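PDB 3FBQ: conserved domain protein from Bacillus anthracis, which is of unknown function but is built mainly of beta strands, probably in immunoglobulin-like sandwich domains of the E-set kind. Local coordinates for residues K144-S156 with A164-F176. Sequence-based numbering, arbitrary orientation.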
loop_
_atom_site.group_PDB
_atom_site.type_symbol
_atom_site.label_atom_id
_atom_site.label_comp_id
_atom_site.label_asym_id
_atom_site.label_seq_id
_atom_site.Cartn_x
_atom_site.Cartn_y
_atom_site.Cartn_z
ATOM N N LYS A 144 18.096 3.094 19.618
ATOM C CA LYS A 144 18.694 4.228 20.310
ATOM C C LYS A 144 19.366 5.183 19.329
ATOM O O LYS A 144 20.154 4.765 18.480
ATOM C CB LYS A 144 19.706 3.747 21.352
ATOM C CG LYS A 144 20.036 4.780 22.418
ATOM C CD LYS A 144 20.817 4.159 23.564
ATOM C CE LYS A 144 21.692 5.189 24.258
ATOM N NZ LYS A 144 21.015 5.786 25.443
ATOM N N SER A 145 19.048 6.467 19.453
ATOM C CA SER A 145 19.632 7.494 18.594
ATOM C C SER A 145 21.056 7.822 18.980
ATOM O O SER A 145 21.383 7.885 20.150
ATOM C CB SER A 145 18.844 8.777 18.750
ATOM O OG SER A 145 17.504 8.639 18.311
ATOM N N MET A 146 21.903 8.112 18.001
ATOM C CA MET A 146 23.146 8.779 18.319
ATOM C C MET A 146 22.816 10.143 18.950
ATOM O O MET A 146 21.783 10.719 18.639
ATOM C CB MET A 146 24.186 8.774 17.161
ATOM C CG MET A 146 23.870 9.408 15.823
ATOM S SD MET A 146 25.186 9.073 14.546
ATOM C CE MET A 146 26.331 8.742 15.771
ATOM N N ASP A 147 23.640 10.608 19.902
ATOM C CA ASP A 147 23.542 11.976 20.459
ATOM C C ASP A 147 23.907 13.062 19.481
ATOM O O ASP A 147 24.839 12.919 18.671
ATOM C CB ASP A 147 24.521 12.148 21.615
ATOM C CG ASP A 147 23.892 11.835 22.972
ATOM O OD1 ASP A 147 22.791 12.428 23.273
ATOM O OD2 ASP A 147 24.504 11.000 23.719
ATOM N N SER A 148 23.199 14.178 19.576
ATOM C CA SER A 148 23.629 15.371 18.874
ATOM C C SER A 148 23.508 16.653 19.721
ATOM O O SER A 148 22.591 16.778 20.547
ATOM C CB SER A 148 22.792 15.514 17.653
ATOM O OG SER A 148 21.491 15.628 18.123
ATOM N N LYS A 149 24.430 17.590 19.462
ATOM C CA LYS A 149 24.418 18.935 20.031
ATOM C C LYS A 149 23.555 19.850 19.203
ATOM O O LYS A 149 23.919 20.192 18.058
ATOM C CB LYS A 149 25.836 19.511 20.047
ATOM C CG LYS A 149 26.377 19.708 21.454
ATOM C CD LYS A 149 27.222 20.987 21.617
ATOM C CE LYS A 149 26.442 22.123 22.236
ATOM N NZ LYS A 149 25.607 22.836 21.209
ATOM N N GLU A 150 22.416 20.254 19.768
ATOM C CA GLU A 150 21.560 21.236 19.098
ATOM C C GLU A 150 21.565 22.541 19.799
ATOM O O GLU A 150 21.395 22.584 21.004
ATOM C CB GLU A 150 20.123 20.860 19.057
ATOM C CG GLU A 150 19.781 19.467 19.208
ATOM C CD GLU A 150 18.310 19.389 19.577
ATOM O OE1 GLU A 150 17.448 19.785 18.753
ATOM O OE2 GLU A 150 18.016 18.991 20.723
ATOM N N ARG A 151 21.730 23.601 19.015
ATOM C CA ARG A 151 21.604 24.963 19.478
ATOM C C ARG A 151 20.416 25.572 18.762
ATOM O O ARG A 151 20.167 25.294 17.568
ATOM C CB ARG A 151 22.855 25.742 19.134
ATOM C CG ARG A 151 23.098 26.893 20.079
ATOM C CD ARG A 151 24.532 27.367 19.990
ATOM N NE ARG A 151 24.773 28.069 18.726
ATOM C CZ ARG A 151 24.667 29.395 18.553
ATOM N NH1 ARG A 151 24.336 30.195 19.576
ATOM N NH2 ARG A 151 24.904 29.931 17.351
ATOM N N THR A 152 19.651 26.391 19.473
ATOM C CA THR A 152 18.610 27.147 18.766
ATOM C C THR A 152 19.145 28.493 18.282
ATOM O O THR A 152 19.662 29.270 19.067
ATOM C CB THR A 152 17.307 27.280 19.566
ATOM O OG1 THR A 152 17.022 28.672 19.735
ATOM C CG2 THR A 152 17.455 26.615 20.937
ATOM N N ILE A 153 19.023 28.725 16.979
ATOM C CA ILE A 153 19.585 29.893 16.296
ATOM C C ILE A 153 18.521 30.753 15.572
ATOM O O ILE A 153 17.393 30.321 15.339
ATOM C CB ILE A 153 20.647 29.477 15.252
ATOM C CG1 ILE A 153 19.972 28.844 14.017
ATOM C CG2 ILE A 153 21.641 28.596 15.870
ATOM C CD1 ILE A 153 20.764 27.789 13.279
ATOM N N GLY A 154 18.886 31.969 15.199
ATOM C CA GLY A 154 18.020 32.857 14.424
ATOM C C GLY A 154 18.885 33.412 13.315
ATOM O O GLY A 154 20.035 32.984 13.153
ATOM N N GLY A 155 18.372 34.356 12.546
ATOM C CA GLY A 155 19.121 34.827 11.395
ATOM C C GLY A 155 18.217 34.635 10.222
ATOM O O GLY A 155 17.424 33.710 10.229
ATOM N N SER A 156 18.338 35.496 9.226
ATOM C CA SER A 156 17.411 35.544 8.131
ATOM C C SER A 156 17.941 36.457 7.025
ATOM O O SER A 156 18.817 37.249 7.291
ATOM C CB SER A 156 16.062 36.057 8.644
ATOM O OG SER A 156 15.986 37.474 8.545
ATOM N N ALA A 164 13.987 33.934 4.344
ATOM C CA ALA A 164 14.353 32.603 4.886
ATOM C C ALA A 164 14.798 32.686 6.336
ATOM O O ALA A 164 15.704 33.448 6.646
ATOM C CB ALA A 164 15.412 31.955 4.026
ATOM N N ASN A 165 14.163 31.953 7.238
ATOM C CA ASN A 165 14.561 32.009 8.653
ATOM C C ASN A 165 15.204 30.771 9.190
ATOM O O ASN A 165 14.597 29.695 9.172
ATOM C CB ASN A 165 13.366 32.312 9.526
ATOM C CG ASN A 165 12.556 33.430 8.983
ATOM O OD1 ASN A 165 12.936 34.606 9.113
ATOM N ND2 ASN A 165 11.447 33.088 8.320
ATOM N N MET A 166 16.418 30.919 9.702
ATOM C CA MET A 166 17.069 29.816 10.366
ATOM C C MET A 166 16.261 29.507 11.639
ATOM O O MET A 166 15.476 30.348 12.113
ATOM C CB MET A 166 18.534 30.219 10.656
ATOM C CG MET A 166 19.524 30.269 9.401
ATOM S SD MET A 166 19.352 28.897 8.164
ATOM C CE MET A 166 18.070 29.533 7.082
ATOM N N GLU A 167 16.386 28.307 12.180
ATOM C CA GLU A 167 15.635 27.961 13.408
ATOM C C GLU A 167 16.535 27.188 14.366
ATOM O O GLU A 167 16.606 27.464 15.585
ATOM C CB GLU A 167 14.418 27.074 13.091
ATOM C CG GLU A 167 13.039 27.732 12.768
ATOM C CD GLU A 167 12.005 26.674 12.249
ATOM O OE1 GLU A 167 10.837 27.004 11.852
ATOM O OE2 GLU A 167 12.370 25.474 12.210
ATOM N N LYS A 168 17.229 26.200 13.817
ATOM C CA LYS A 168 17.979 25.323 14.674
ATOM C C LYS A 168 19.144 24.698 13.971
ATOM O O LYS A 168 19.119 24.530 12.751
ATOM C CB LYS A 168 17.068 24.222 15.181
ATOM C CG LYS A 168 17.423 23.851 16.583
ATOM C CD LYS A 168 16.970 22.457 16.929
ATOM C CE LYS A 168 15.434 22.327 16.997
ATOM N NZ LYS A 168 14.851 23.523 17.686
ATOM N N VAL A 169 20.151 24.303 14.724
ATOM C CA VAL A 169 21.227 23.552 14.117
ATOM C C VAL A 169 21.498 22.330 15.000
ATOM O O VAL A 169 21.348 22.440 16.216
ATOM C CB VAL A 169 22.488 24.455 13.916
ATOM C CG1 VAL A 169 23.039 24.959 15.263
ATOM C CG2 VAL A 169 23.563 23.758 13.074
ATOM N N ALA A 170 21.852 21.172 14.422
ATOM C CA ALA A 170 22.126 19.990 15.240
ATOM C C ALA A 170 23.271 19.123 14.704
ATOM O O ALA A 170 23.256 18.751 13.570
ATOM C CB ALA A 170 20.851 19.168 15.466
ATOM N N MET A 171 24.244 18.772 15.545
ATOM C CA MET A 171 25.500 18.235 15.045
ATOM C C MET A 171 25.766 16.869 15.664
ATOM O O MET A 171 25.991 16.792 16.859
ATOM C CB MET A 171 26.636 19.255 15.293
ATOM C CG MET A 171 26.271 20.763 14.838
ATOM S SD MET A 171 27.233 22.143 15.679
ATOM C CE MET A 171 26.309 22.524 17.193
ATOM N N SER A 172 25.671 15.796 14.871
ATOM C CA SER A 172 26.060 14.462 15.307
ATOM C C SER A 172 27.477 14.202 14.883
ATOM O O SER A 172 28.101 15.030 14.262
ATOM C CB SER A 172 25.197 13.387 14.661
ATOM O OG SER A 172 25.539 13.161 13.288
ATOM N N PRO A 173 27.998 13.029 15.191
ATOM C CA PRO A 173 29.383 12.779 14.823
ATOM C C PRO A 173 29.589 12.526 13.312
ATOM O O PRO A 173 30.737 12.585 12.789
ATOM C CB PRO A 173 29.711 11.504 15.599
ATOM C CG PRO A 173 28.759 11.509 16.686
ATOM C CD PRO A 173 27.520 12.053 16.170
ATOM N N VAL A 174 28.477 12.306 12.640
ATOM C CA VAL A 174 28.442 11.674 11.354
ATOM C C VAL A 174 27.844 12.718 10.377
ATOM O O VAL A 174 28.152 12.735 9.176
ATOM C CB VAL A 174 27.530 10.398 11.525
ATOM C CG1 VAL A 174 26.192 10.578 10.994
ATOM C CG2 VAL A 174 28.165 9.205 10.971
ATOM N N SER A 175 27.020 13.625 10.909
ATOM C CA SER A 175 26.241 14.539 10.077
ATOM C C SER A 175 25.745 15.692 10.931
ATOM O O SER A 175 25.919 15.711 12.151
ATOM C CB SER A 175 25.071 13.792 9.422
ATOM O OG SER A 175 24.101 13.435 10.414
ATOM N N PHE A 176 25.190 16.701 10.266
ATOM C CA PHE A 176 24.573 17.843 10.980
ATOM C C PHE A 176 23.325 18.343 10.298
ATOM O O PHE A 176 23.228 18.257 9.089
ATOM C CB PHE A 176 25.587 18.977 11.224
ATOM C CG PHE A 176 25.834 19.862 10.031
ATOM C CD1 PHE A 176 26.998 19.726 9.280
ATOM C CD2 PHE A 176 24.942 20.845 9.679
ATOM C CE1 PHE A 176 27.276 20.563 8.192
ATOM C CE2 PHE A 176 25.182 21.646 8.577
ATOM C CZ PHE A 176 26.371 21.530 7.850
#
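Strand 149-152 runs antiparallel to strand 164-171 with the axes of these short segments 4.6 Å apart, as two arms of a beta hairpin. Lys149 with Met171 and Arg151 with Val169 are its hydrogen-bonded pairs, and Val169 N gives the straightest bond, 3.0 Å to Arg151 O at 170°. Glu150 with Ala170 and Thr152 with Lys168 are non-hydrogen-bonded pairs; the small methyl of Ala170 leaves room for Glu150 CG to lie against it at 3.9 Å. Beyond Thr152 the hairpin pairs by isolated backbone hydrogen bonds, Ile153 N to Glu167 O and Met166 N to Gly155 O. Glycine suits position 155, where phi 124° and psi 149° would press a CB against the preceding carbonyl O. On its other side, strand 164-171 has a classic beta bulge, Glu167 and Lys168 both facing Tyr179 of strand 175-184.

Branched Ile153 suits its place: its CG1-CD1 arm meets Met166 CB and, 3.8 Å from CD1, Val169 CB, while CG2 lies 3.9 Å from Val169 CG1. Ile288 of strand 281-289 adds to this apolar patch.

On the face of Glu150 and Ala170, Lys168 CD lies 3.3 Å from Glu150 OE1, but NZ stays 4.7 Å from that oxygen, too far for a salt bridge; Glu150 also touches Lys111. On the opposite face, shared with Arg151 and Val169, flexible Met171 lies side by side with Lys149, both pointing the same way.

Near the turn into strand 175-184, Met146 meets Pro173 tip to tip, CE to CD at 3.5 Å, and its sulfur crosses Val174; Phe27 of helix 24-27 touches all three. Ser172 OG accepts from Val174 N in an ST turn. Backbone hydrogen bonds thus fix this strand, outermost within its chain; Ile153 and Met146 add apolar contacts, and Glu150 with Lys168 probably only weak, longer-range attraction.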